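Local coordinates for protein salicylate 5-hydroxylase, large oxygenase component (Ralstonia sp., PDB 7C8Z) that hydroxylates salicylate at its 5-position to give gentisate, as the iron-containing and [2Fe-2S]-cluster-containing oxygenase part of a multicomponent enzyme that uses NADH and O2, at residues W47-E52 against P228-L233; P80-R85 against H122-D127; I88-V93 against Q345-G350; V96-G101 against S138-L143. All coordinates share one frame; numbering follows the deposited sequence.

Contact 1 is buried in the catalytic part, where the loop before helix 52-63 meets the start of helix 232-238; contacts 2 and 4 lie in the Rieske part, the former at the surface and the latter partly buried. Contact 3 joins the two parts. Contacts 1 and 3 touch through H349, which E52 and N230 probably hydrogen-bond. Contacts 2 and 4 use neighbouring strands, 82-88 and 91-97, with probable backbone bonds from both G81 and D82 to R97, and contact 3 takes the turn joining those strands. The chemistry follows the setting: lysine to carbonyl beside an aromatic ring in contact 1, strand pairing in 2, one carboxylate-to-backbone bond in 3, a salt-bridge network beside leucine in 4.

Contact 1: residues W47-E52 against P228-L233; sequences WAYTRE and PGNWKL
The Y49 ring meets N230 CB at its edge, near the ring plane, while L233 CD2 approaches obliquely, 3.8 Å from Y49 CE1. N230 forms a side-chain cap at the N-terminal end of helix 232-238: its OD1 accepts from K232 N at 3.1 Å, with the donor lying above the carbonyl plane. Amide and ring planes are 81° apart. F400 stacks on the same ring, and the phenol OH reaches E236. CG anti to the backbone N (chi1 -172°) brings the N230 amide back over the turn, and ND2 is satisfied by H349 O.

K232 leaves the helix start and passes to the other segment with its chain bent at both chi3 and chi4. E58 takes the ammonium group in a salt bridge, so the buried charge is probably balanced within the protein. I393 and F400 of helix 387-402 also touch L233. Thus the loop before helix 52-63 is fixed against the beginning of a helix whose L233 side chain is about 11 Å from the catalytic-domain iron. K232 NZ donates to A48 O across the contact, 2.8 Å long, with NZ tilted 28° from the carbonyl plane.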
loop_
_atom_site.group_PDB
_atom_site.type_symbol
_atom_site.label_atom_id
_atom_site.label_comp_id
_atom_site.label_asym_id
_atom_site.label_seq_id
_atom_site.Cartn_x
_atom_site.Cartn_y
_atom_site.Cartn_z
ATOM N N TRP A 47 -4.418 -10.133 24.076
ATOM C CA TRP A 47 -3.262 -9.254 23.935
ATOM C C TRP A 47 -1.948 -10.014 23.786
ATOM O O TRP A 47 -0.925 -9.384 23.496
ATOM C CB TRP A 47 -3.176 -8.266 25.105
ATOM C CG TRP A 47 -3.305 -8.861 26.468
ATOM C CD1 TRP A 47 -4.431 -8.911 27.235
ATOM C CD2 TRP A 47 -2.262 -9.462 27.246
ATOM N NE1 TRP A 47 -4.158 -9.516 28.438
ATOM C CE2 TRP A 47 -2.833 -9.865 28.470
ATOM C CE3 TRP A 47 -0.901 -9.705 27.023
ATOM C CZ2 TRP A 47 -2.093 -10.497 29.469
ATOM C CZ3 TRP A 47 -0.171 -10.333 28.013
ATOM C CH2 TRP A 47 -0.767 -10.721 29.224
ATOM N N ALA A 48 -1.935 -11.331 24.007
ATOM C CA ALA A 48 -0.750 -12.119 23.682
ATOM C C ALA A 48 -0.447 -12.108 22.186
ATOM O O ALA A 48 0.687 -12.407 21.789
ATOM C CB ALA A 48 -0.920 -13.559 24.168
ATOM N N TYR A 49 -1.428 -11.763 21.350
ATOM C CA TYR A 49 -1.251 -11.710 19.906
ATOM C C TYR A 49 -1.182 -10.295 19.352
ATOM O O TYR A 49 -0.858 -10.129 18.172
ATOM C CB TYR A 49 -2.391 -12.456 19.195
ATOM C CG TYR A 49 -2.659 -13.856 19.708
ATOM C CD1 TYR A 49 -1.949 -14.944 19.219
ATOM C CD2 TYR A 49 -3.636 -14.090 20.675
ATOM C CE1 TYR A 49 -2.193 -16.223 19.681
ATOM C CE2 TYR A 49 -3.888 -15.368 21.142
ATOM C CZ TYR A 49 -3.163 -16.429 20.641
ATOM O OH TYR A 49 -3.410 -17.700 21.102
ATOM N N THR A 50 -1.498 -9.279 20.153
ATOM C CA THR A 50 -1.663 -7.924 19.652
ATOM C C THR A 50 -0.643 -6.923 20.182
ATOM O O THR A 50 -0.687 -5.756 19.775
ATOM C CB THR A 50 -3.075 -7.417 19.980
ATOM O OG1 THR A 50 -3.232 -7.336 21.402
ATOM C CG2 THR A 50 -4.131 -8.357 19.412
ATOM N N ARG A 51 0.283 -7.333 21.047
ATOM C CA ARG A 51 1.217 -6.414 21.689
ATOM C C ARG A 51 2.579 -6.498 21.012
ATOM O O ARG A 51 3.146 -7.588 20.882
ATOM C CB ARG A 51 1.355 -6.720 23.182
ATOM C CG ARG A 51 0.116 -6.409 23.994
ATOM C CD ARG A 51 0.321 -6.712 25.467
ATOM N NE ARG A 51 1.613 -6.250 25.970
ATOM C CZ ARG A 51 2.113 -6.587 27.156
ATOM N NH1 ARG A 51 1.429 -7.389 27.956
ATOM N NH2 ARG A 51 3.291 -6.120 27.543
ATOM N N GLU A 52 3.096 -5.344 20.582
ATOM C CA GLU A 52 4.371 -5.308 19.872
ATOM C C GLU A 52 5.569 -5.436 20.811
ATOM O O GLU A 52 6.599 -5.996 20.419
ATOM C CB GLU A 52 4.470 -4.020 19.051
ATOM C CG GLU A 52 5.651 -3.971 18.095
ATOM C CD GLU A 52 5.420 -4.781 16.832
ATOM O OE1 GLU A 52 4.319 -5.352 16.671
ATOM O OE2 GLU A 52 6.343 -4.843 15.993
ATOM N N PRO A 228 -1.545 -12.381 7.325
ATOM C CA PRO A 228 -1.630 -11.256 8.275
ATOM C C PRO A 228 -2.187 -11.662 9.637
ATOM O O PRO A 228 -3.260 -11.214 10.062
ATOM C CB PRO A 228 -2.550 -10.269 7.538
ATOM C CG PRO A 228 -2.773 -10.839 6.163
ATOM C CD PRO A 228 -2.561 -12.292 6.270
ATOM N N GLY A 229 -1.451 -12.540 10.332
ATOM C CA GLY A 229 -1.779 -12.904 11.694
ATOM C C GLY A 229 -0.515 -13.105 12.508
ATOM O O GLY A 229 0.583 -13.232 11.957
ATOM N N ASN A 230 -0.686 -13.165 13.831
ATOM C CA ASN A 230 0.463 -13.381 14.701
ATOM C C ASN A 230 1.078 -14.744 14.427
ATOM O O ASN A 230 0.371 -15.742 14.263
ATOM C CB ASN A 230 0.061 -13.273 16.171
ATOM C CG ASN A 230 1.261 -13.288 17.105
ATOM O OD1 ASN A 230 1.702 -14.346 17.549
ATOM N ND2 ASN A 230 1.795 -12.111 17.405
ATOM N N TRP A 231 2.412 -14.784 14.416
ATOM C CA TRP A 231 3.122 -15.987 13.993
ATOM C C TRP A 231 2.767 -17.191 14.851
ATOM O O TRP A 231 2.730 -18.320 14.347
ATOM C CB TRP A 231 4.627 -15.734 14.023
ATOM C CG TRP A 231 5.154 -15.547 15.404
ATOM C CD1 TRP A 231 5.233 -14.376 16.101
ATOM C CD2 TRP A 231 5.665 -16.565 16.266
ATOM N NE1 TRP A 231 5.766 -14.604 17.345
ATOM C CE2 TRP A 231 6.039 -15.941 17.473
ATOM C CE3 TRP A 231 5.840 -17.945 16.136
ATOM C CZ2 TRP A 231 6.580 -16.647 18.541
ATOM C CZ3 TRP A 231 6.379 -18.646 17.197
ATOM C CH2 TRP A 231 6.743 -17.997 18.385
ATOM N N LYS A 232 2.511 -16.971 16.146
ATOM C CA LYS A 232 2.154 -18.068 17.043
ATOM C C LYS A 232 0.954 -18.848 16.521
ATOM O O LYS A 232 0.887 -20.077 16.670
ATOM C CB LYS A 232 1.875 -17.522 18.443
ATOM C CG LYS A 232 3.096 -16.924 19.120
ATOM C CD LYS A 232 2.876 -16.740 20.612
ATOM C CE LYS A 232 1.904 -15.604 20.887
ATOM N NZ LYS A 232 2.522 -14.259 20.699
ATOM N N LEU A 233 0.009 -18.152 15.878
ATOM C CA LEU A 233 -1.185 -18.814 15.361
ATOM C C LEU A 233 -0.841 -19.928 14.381
ATOM O O LEU A 233 -1.608 -20.887 14.243
ATOM C CB LEU A 233 -2.101 -17.795 14.691
ATOM C CG LEU A 233 -2.890 -16.909 15.645
ATOM C CD1 LEU A 233 -3.704 -15.895 14.859
ATOM C CD2 LEU A 233 -3.779 -17.756 16.529
#

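Contact 2: residues P80-R85 against H122-D127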
loop_
_atom_site.group_PDB
_atom_site.type_symbol
_atom_site.label_atom_id
_atom_site.label_comp_id
_atom_site.label_asym_id
_atom_site.label_seq_id
_atom_site.Cartn_x
_atom_site.Cartn_y
_atom_site.Cartn_z
ATOM N N PRO A 80 30.310 -25.910 -3.448
ATOM C CA PRO A 80 30.956 -24.806 -2.727
ATOM C C PRO A 80 30.668 -23.467 -3.392
ATOM O O PRO A 80 30.665 -23.344 -4.620
ATOM C CB PRO A 80 32.445 -25.161 -2.791
ATOM C CG PRO A 80 32.480 -26.624 -3.035
ATOM C CD PRO A 80 31.280 -26.933 -3.873
ATOM N N GLY A 81 30.436 -22.454 -2.561
ATOM C CA GLY A 81 30.018 -21.155 -3.022
ATOM C C GLY A 81 28.520 -20.987 -3.150
ATOM O O GLY A 81 28.037 -19.852 -3.173
ATOM N N ASP A 82 27.769 -22.082 -3.224
ATOM C CA ASP A 82 26.319 -21.991 -3.304
ATOM C C ASP A 82 25.763 -21.395 -2.017
ATOM O O ASP A 82 26.059 -21.872 -0.917
ATOM C CB ASP A 82 25.710 -23.368 -3.561
ATOM C CG ASP A 82 25.994 -23.879 -4.960
ATOM O OD1 ASP A 82 26.664 -23.162 -5.734
ATOM O OD2 ASP A 82 25.547 -24.998 -5.287
ATOM N N PHE A 83 24.971 -20.340 -2.158
ATOM C CA PHE A 83 24.368 -19.650 -1.030
ATOM C C PHE A 83 22.868 -19.483 -1.238
ATOM O O PHE A 83 22.383 -19.382 -2.373
ATOM C CB PHE A 83 25.023 -18.273 -0.798
ATOM C CG PHE A 83 24.614 -17.219 -1.800
ATOM C CD1 PHE A 83 23.459 -16.467 -1.614
ATOM C CD2 PHE A 83 25.400 -16.961 -2.910
ATOM C CE1 PHE A 83 23.087 -15.503 -2.525
ATOM C CE2 PHE A 83 25.038 -15.990 -3.819
ATOM C CZ PHE A 83 23.877 -15.264 -3.630
ATOM N N LYS A 84 22.152 -19.451 -0.114
ATOM C CA LYS A 84 20.734 -19.125 -0.059
ATOM C C LYS A 84 20.535 -18.087 1.038
ATOM O O LYS A 84 20.966 -18.296 2.177
ATOM C CB LYS A 84 19.885 -20.371 0.212
ATOM C CG LYS A 84 18.391 -20.107 0.227
ATOM C CD LYS A 84 17.640 -21.175 1.016
ATOM C CE LYS A 84 16.306 -20.645 1.526
ATOM N NZ LYS A 84 15.354 -21.728 1.891
ATOM N N ARG A 85 19.931 -16.952 0.688
ATOM C CA ARG A 85 19.582 -15.954 1.688
ATOM C C ARG A 85 18.249 -16.321 2.332
ATOM O O ARG A 85 17.297 -16.704 1.647
ATOM C CB ARG A 85 19.514 -14.559 1.059
ATOM C CG ARG A 85 19.018 -13.459 2.006
ATOM C CD ARG A 85 19.157 -12.061 1.409
ATOM N NE ARG A 85 18.368 -11.893 0.188
ATOM C CZ ARG A 85 17.089 -11.517 0.147
ATOM N NH1 ARG A 85 16.418 -11.262 1.264
ATOM N NH2 ARG A 85 16.475 -11.400 -1.022
ATOM N N HIS A 122 19.587 -16.436 -3.901
ATOM C CA HIS A 122 20.485 -17.573 -4.000
ATOM C C HIS A 122 21.523 -17.291 -5.072
ATOM O O HIS A 122 21.377 -16.375 -5.881
ATOM C CB HIS A 122 19.719 -18.852 -4.331
ATOM C CG HIS A 122 19.227 -18.902 -5.741
ATOM N ND1 HIS A 122 18.052 -18.300 -6.138
ATOM C CD2 HIS A 122 19.752 -19.472 -6.851
ATOM C CE1 HIS A 122 17.873 -18.500 -7.431
ATOM N NE2 HIS A 122 18.889 -19.210 -7.887
ATOM N N GLY A 123 22.576 -18.096 -5.076
ATOM C CA GLY A 123 23.583 -17.955 -6.115
ATOM C C GLY A 123 24.866 -18.668 -5.726
ATOM O O GLY A 123 24.860 -19.572 -4.899
ATOM N N ASN A 124 25.965 -18.226 -6.335
ATOM C CA ASN A 124 27.270 -18.825 -6.078
ATOM C C ASN A 124 28.306 -17.721 -5.935
ATOM O O ASN A 124 28.498 -16.932 -6.862
ATOM C CB ASN A 124 27.668 -19.786 -7.195
ATOM C CG ASN A 124 29.008 -20.431 -6.936
ATOM O OD1 ASN A 124 30.055 -19.830 -7.177
ATOM N ND2 ASN A 124 28.986 -21.656 -6.425
ATOM N N ALA A 125 28.982 -17.673 -4.792
ATOM C CA ALA A 125 29.932 -16.611 -4.501
ATOM C C ALA A 125 31.256 -17.180 -4.020
ATOM O O ALA A 125 31.271 -18.136 -3.238
ATOM C CB ALA A 125 29.359 -15.663 -3.443
ATOM N N LYS A 126 32.368 -16.590 -4.482
ATOM C CA LYS A 126 33.670 -16.907 -3.894
ATOM C C LYS A 126 33.809 -16.334 -2.491
ATOM O O LYS A 126 34.451 -16.930 -1.626
ATOM C CB LYS A 126 34.781 -16.349 -4.765
ATOM C CG LYS A 126 34.850 -16.999 -6.137
ATOM C CD LYS A 126 35.405 -16.054 -7.160
ATOM C CE LYS A 126 34.386 -14.984 -7.361
ATOM N NZ LYS A 126 33.056 -15.549 -7.761
ATOM N N ASP A 127 33.205 -15.180 -2.259
ATOM C CA ASP A 127 33.302 -14.444 -1.008
ATOM C C ASP A 127 32.110 -13.503 -0.931
ATOM O O ASP A 127 31.441 -13.244 -1.933
ATOM C CB ASP A 127 34.611 -13.646 -0.941
ATOM C CG ASP A 127 34.909 -12.909 -2.244
ATOM O OD1 ASP A 127 33.964 -12.359 -2.855
ATOM O OD2 ASP A 127 36.088 -12.876 -2.655
#
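N124 ND2 is held by two acceptors of the opposite segment: D82 OD1 at 2.9 Å and P80 O at 3.0 Å. The aspartate bond is nearly straight (170° at the hydrogen) and lies in the amide plane of N124, whereas P80 O sits somewhat out of that plane. Carboxylate and amide planes are 82° apart. With CG anti to its backbone N (chi1 -179°), N124 carries the amide across to segment 80-85, and D82 OD2 accepts from N79 N.

Between the strands, F83 and G123 form a hydrogen-bonded antiparallel pair, with F83 N reaching G123 O at 2.8 Å and G123 N returning to F83 O. Beyond this pair A125 N bonds to G81 O. The F83 ring lies flat against the neighbouring backbone: G123 N is over its centre, 3.4 Å above the plane, and H122 C is nearer the rim on that same face. Lacking a side chain, G123 leaves the place that the ring occupies. A125 CB adds an apolar touch at F83 CD2, while I94 and V96 also pack on the phenylalanine. This is antiparallel sheet pairing: 122-124, beside strand 82-88, is the outermost strand within this chain of the Rieske-domain sheet.

Contact 3: residues I88-V93 against Q345-G350; sequences IGERSV and QPNGHG
E90 OE2 takes a hydrogen bond from G348 N, 2.8 Å long and 166° at the hydrogen, and the NH arrives nearly along the C-O axis of the carboxylate. The same oxygen lies by N347 CA. Farther back along the side chain, E90 CG passes P346 O, at the end of strand 338-346. The chain is extended beyond CG (chi2 -165°), which lets the carboxylate pass the proline and meet the peptide of G348. G89 supplies the second touch: its carbonyl oxygen is 3.2 Å from P346 CD and also close to CG of that ring.

The next shell holds the glutamate's backbone and carboxylate. I88 to R91 form a type II' beta turn, closed by R91 N to I88 O at 2.9 Å, with the reciprocal bond from I88 N to R91 O. G89 occupies the second position, with a positive phi. Y64 OH bonds to E90 N, and Y55 OH gives E90 OE2 another partner; Y55 and L59 of helix 52-63 also pack on P346. At the end of the turn R91 forms a salt bridge with E107, and S92 N just after it bonds to Q402 of the second subunit. A beta hairpin between strands 82-88 and 91-97 of the Rieske domain thus sets its turn against the end of a catalytic-domain strand, forming part of the junction between the two domains of this ring-hydroxylating oxygenase subunit.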
loop_
_atom_site.group_PDB
_atom_site.type_symbol
_atom_site.label_atom_id
_atom_site.label_comp_id
_atom_site.label_asym_id
_atom_site.label_seq_id
_atom_site.Cartn_x
_atom_site.Cartn_y
_atom_site.Cartn_z
ATOM N N ILE A 88 16.011 -15.214 10.117
ATOM C CA ILE A 88 15.753 -15.753 11.447
ATOM C C ILE A 88 15.096 -14.648 12.260
ATOM O O ILE A 88 15.714 -13.603 12.505
ATOM C CB ILE A 88 17.031 -16.254 12.139
ATOM C CG1 ILE A 88 17.559 -17.504 11.432
ATOM C CG2 ILE A 88 16.745 -16.552 13.605
ATOM C CD1 ILE A 88 18.831 -18.055 12.031
ATOM N N GLY A 89 13.852 -14.871 12.669
ATOM C CA GLY A 89 13.064 -13.802 13.239
ATOM C C GLY A 89 12.847 -12.728 12.199
ATOM O O GLY A 89 12.116 -12.936 11.227
ATOM N N GLU A 90 13.493 -11.577 12.374
ATOM C CA GLU A 90 13.472 -10.522 11.370
ATOM C C GLU A 90 14.874 -10.147 10.919
ATOM O O GLU A 90 15.074 -9.073 10.349
ATOM C CB GLU A 90 12.739 -9.295 11.905
ATOM C CG GLU A 90 11.285 -9.567 12.221
ATOM C CD GLU A 90 10.491 -8.298 12.400
ATOM O OE1 GLU A 90 11.081 -7.209 12.248
ATOM O OE2 GLU A 90 9.277 -8.389 12.676
ATOM N N ARG A 91 15.846 -11.023 11.139
ATOM C CA ARG A 91 17.240 -10.747 10.823
ATOM C C ARG A 91 17.651 -11.584 9.620
ATOM O O ARG A 91 17.606 -12.819 9.674
ATOM C CB ARG A 91 18.137 -11.030 12.028
ATOM C CG ARG A 91 17.968 -10.006 13.129
ATOM C CD ARG A 91 18.605 -10.450 14.421
ATOM N NE ARG A 91 20.051 -10.284 14.423
ATOM C CZ ARG A 91 20.821 -10.583 15.462
ATOM N NH1 ARG A 91 20.273 -11.063 16.572
ATOM N NH2 ARG A 91 22.132 -10.407 15.393
ATOM N N SER A 92 18.026 -10.905 8.537
ATOM C CA SER A 92 18.469 -11.588 7.330
ATOM C C SER A 92 19.805 -12.283 7.567
ATOM O O SER A 92 20.738 -11.692 8.123
ATOM C CB SER A 92 18.594 -10.587 6.182
ATOM O OG SER A 92 18.489 -11.236 4.926
ATOM N N VAL A 93 19.898 -13.543 7.137
ATOM C CA VAL A 93 21.126 -14.318 7.217
ATOM C C VAL A 93 21.360 -14.997 5.873
ATOM O O VAL A 93 20.473 -15.074 5.024
ATOM C CB VAL A 93 21.103 -15.355 8.359
ATOM C CG1 VAL A 93 21.123 -14.656 9.708
ATOM C CG2 VAL A 93 19.893 -16.269 8.228
ATOM N N GLN A 345 8.374 -16.731 9.146
ATOM C CA GLN A 345 9.237 -15.554 9.089
ATOM C C GLN A 345 8.419 -14.370 9.583
ATOM O O GLN A 345 7.675 -13.748 8.813
ATOM C CB GLN A 345 9.756 -15.333 7.672
ATOM C CG GLN A 345 10.201 -16.623 6.989
ATOM C CD GLN A 345 10.708 -16.404 5.580
ATOM O OE1 GLN A 345 10.415 -15.389 4.956
ATOM N NE2 GLN A 345 11.483 -17.354 5.075
ATOM N N PRO A 346 8.520 -14.036 10.866
ATOM C CA PRO A 346 7.616 -13.031 11.434
ATOM C C PRO A 346 7.933 -11.622 10.951
ATOM O O PRO A 346 9.067 -11.293 10.598
ATOM C CB PRO A 346 7.844 -13.168 12.944
ATOM C CG PRO A 346 9.247 -13.701 13.059
ATOM C CD PRO A 346 9.455 -14.586 11.864
ATOM N N ASN A 347 6.894 -10.783 10.936
ATOM C CA ASN A 347 7.017 -9.376 10.545
ATOM C C ASN A 347 6.003 -8.601 11.389
ATOM O O ASN A 347 4.833 -8.482 11.021
ATOM C CB ASN A 347 6.777 -9.181 9.056
ATOM C CG ASN A 347 7.985 -9.544 8.222
ATOM O OD1 ASN A 347 7.956 -10.498 7.439
ATOM N ND2 ASN A 347 9.066 -8.790 8.392
ATOM N N GLY A 348 6.464 -8.095 12.524
ATOM C CA GLY A 348 5.578 -7.434 13.463
ATOM C C GLY A 348 4.642 -8.431 14.125
ATOM O O GLY A 348 4.568 -9.604 13.769
ATOM N N HIS A 349 3.866 -7.917 15.081
ATOM C CA HIS A 349 2.959 -8.769 15.843
ATOM C C HIS A 349 1.778 -9.261 15.019
ATOM O O HIS A 349 1.094 -10.200 15.442
ATOM C CB HIS A 349 2.447 -8.023 17.072
ATOM C CG HIS A 349 1.328 -7.072 16.780
ATOM N ND1 HIS A 349 1.531 -5.722 16.595
ATOM C CD2 HIS A 349 -0.005 -7.273 16.647
ATOM C CE1 HIS A 349 0.371 -5.133 16.357
ATOM N NE2 HIS A 349 -0.577 -6.053 16.383
ATOM N N GLY A 350 1.505 -8.647 13.872
ATOM C CA GLY A 350 0.279 -8.958 13.167
ATOM C C GLY A 350 0.424 -9.572 11.789
ATOM O O GLY A 350 -0.537 -9.560 11.017
#

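Contact 4: residues V96-G101 against S138-L143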
loop_
_atom_site.group_PDB
_atom_site.type_symbol
_atom_site.label_atom_id
_atom_site.label_comp_id
_atom_site.label_asym_id
_atom_site.label_seq_id
_atom_site.Cartn_x
_atom_site.Cartn_y
_atom_site.Cartn_z
ATOM N N VAL A 96 25.575 -20.586 3.353
ATOM C CA VAL A 96 26.452 -20.861 2.222
ATOM C C VAL A 96 27.231 -22.145 2.472
ATOM O O VAL A 96 27.662 -22.421 3.597
ATOM C CB VAL A 96 27.415 -19.683 1.953
ATOM C CG1 VAL A 96 28.306 -19.426 3.162
ATOM C CG2 VAL A 96 28.241 -19.944 0.700
ATOM N N ARG A 97 27.440 -22.918 1.411
ATOM C CA ARG A 97 28.278 -24.100 1.517
ATOM C C ARG A 97 29.741 -23.691 1.421
ATOM O O ARG A 97 30.150 -23.037 0.457
ATOM C CB ARG A 97 27.954 -25.115 0.425
ATOM C CG ARG A 97 28.892 -26.315 0.470
ATOM C CD ARG A 97 28.239 -27.582 -0.035
ATOM N NE ARG A 97 26.882 -27.755 0.475
ATOM C CZ ARG A 97 26.582 -28.315 1.641
ATOM N NH1 ARG A 97 27.545 -28.761 2.438
ATOM N NH2 ARG A 97 25.313 -28.431 2.010
ATOM N N ASP A 98 30.526 -24.088 2.416
ATOM C CA ASP A 98 31.933 -23.731 2.493
ATOM C C ASP A 98 32.737 -24.550 1.489
ATOM O O ASP A 98 32.352 -25.674 1.149
ATOM C CB ASP A 98 32.466 -23.984 3.900
ATOM C CG ASP A 98 33.723 -23.198 4.195
ATOM O OD1 ASP A 98 33.599 -22.035 4.631
ATOM O OD2 ASP A 98 34.833 -23.733 3.984
ATOM N N PRO A 99 33.859 -24.004 0.987
ATOM C CA PRO A 99 34.726 -24.784 0.091
ATOM C C PRO A 99 35.163 -26.135 0.649
ATOM O O PRO A 99 35.491 -27.038 -0.125
ATOM C CB PRO A 99 35.928 -23.856 -0.113
ATOM C CG PRO A 99 35.355 -22.490 0.003
ATOM C CD PRO A 99 34.238 -22.577 1.012
ATOM N N ASP A 100 35.171 -26.295 1.975
ATOM C CA ASP A 100 35.554 -27.577 2.554
ATOM C C ASP A 100 34.426 -28.599 2.537
ATOM O O ASP A 100 34.692 -29.797 2.687
ATOM C CB ASP A 100 36.049 -27.392 3.992
ATOM C CG ASP A 100 35.037 -26.686 4.884
ATOM O OD1 ASP A 100 33.820 -26.932 4.752
ATOM O OD2 ASP A 100 35.471 -25.878 5.733
ATOM N N GLY A 101 33.184 -28.162 2.347
ATOM C CA GLY A 101 32.039 -29.048 2.368
ATOM C C GLY A 101 31.073 -28.801 3.505
ATOM O O GLY A 101 29.966 -29.352 3.479
ATOM N N SER A 138 35.323 -13.504 3.837
ATOM C CA SER A 138 35.315 -14.924 3.515
ATOM C C SER A 138 33.886 -15.478 3.553
ATOM O O SER A 138 32.971 -14.892 4.139
ATOM C CB SER A 138 36.206 -15.703 4.481
ATOM O OG SER A 138 35.659 -15.727 5.789
ATOM N N LEU A 139 33.715 -16.663 2.965
ATOM C CA LEU A 139 32.438 -17.360 3.070
ATOM C C LEU A 139 32.127 -17.813 4.490
ATOM O O LEU A 139 31.036 -18.350 4.728
ATOM C CB LEU A 139 32.412 -18.559 2.118
ATOM C CG LEU A 139 32.383 -18.237 0.622
ATOM C CD1 LEU A 139 32.427 -19.511 -0.204
ATOM C CD2 LEU A 139 31.156 -17.397 0.262
ATOM N N LYS A 140 33.051 -17.617 5.432
ATOM C CA LYS A 140 32.798 -17.868 6.843
ATOM C C LYS A 140 32.468 -16.598 7.611
ATOM O O LYS A 140 32.148 -16.680 8.803
ATOM C CB LYS A 140 34.010 -18.551 7.489
ATOM C CG LYS A 140 34.376 -19.890 6.869
ATOM C CD LYS A 140 35.492 -20.571 7.646
ATOM C CE LYS A 140 35.038 -21.914 8.184
ATOM N NZ LYS A 140 34.885 -22.927 7.101
ATOM N N GLY A 141 32.545 -15.433 6.964
ATOM C CA GLY A 141 32.232 -14.169 7.595
ATOM C C GLY A 141 33.426 -13.355 8.042
ATOM O O GLY A 141 33.234 -12.276 8.616
ATOM N N ASP A 142 34.645 -13.828 7.796
ATOM C CA ASP A 142 35.839 -13.127 8.249
ATOM C C ASP A 142 36.190 -12.002 7.281
ATOM O O ASP A 142 36.292 -12.223 6.071
ATOM C CB ASP A 142 37.009 -14.101 8.371
ATOM C CG ASP A 142 36.734 -15.219 9.350
ATOM O OD1 ASP A 142 36.299 -14.919 10.482
ATOM O OD2 ASP A 142 36.955 -16.396 8.990
ATOM N N LEU A 143 36.392 -10.802 7.820
ATOM C CA LEU A 143 36.749 -9.633 7.017
ATOM C C LEU A 143 38.133 -9.826 6.404
ATOM O O LEU A 143 39.145 -9.767 7.109
ATOM C CB LEU A 143 36.708 -8.380 7.886
ATOM C CG LEU A 143 37.125 -7.075 7.213
ATOM C CD1 LEU A 143 36.321 -6.852 5.942
ATOM C CD2 LEU A 143 36.967 -5.909 8.177
#
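K140 runs past D98 OD1 with CG, CD and CE, and only its NZ reaches D100. From CB the chain turns with CG anti to the carbonyl carbon (chi1 -60°), and CG comes to 3.2 Å from D98 OD1. CD and CE both stay near that oxygen as the chain bends at chi3 and chi4. NZ then ends 2.9 Å from D98 OD1, a weak hydrogen bond within a salt bridge, and 3.3 Å from D100 OD2, a second salt bridge. The lysine crosses both aspartates at about a right angle.

D98 is positioned from behind. Its OD2 accepts D100 N on the anti side of the carboxylate, making an Asx turn inside the type I turn D98 to G101. D100 OD1 is taken by G102 N. On the other segment S138 OG receives K140 N, an ST turn within the type I turn S138 to G141. N104 ND2 binds both D98 OD1 and L139 O, and ties the two segments.

Beside the ion pairs, L139 packs between V96 and P99: its CD2 meets V96 CG2 at 3.9 Å, and its CD1 touches P99 CD at 3.8 Å. F128 packs against both V96 and L139. Two turns of the Rieske domain are therefore joined by apolar contacts of L139 next to a salt-bridge network, in which one ammonium group serves two carboxylates and probably eases the cost of holding two acidic side chains so near each other.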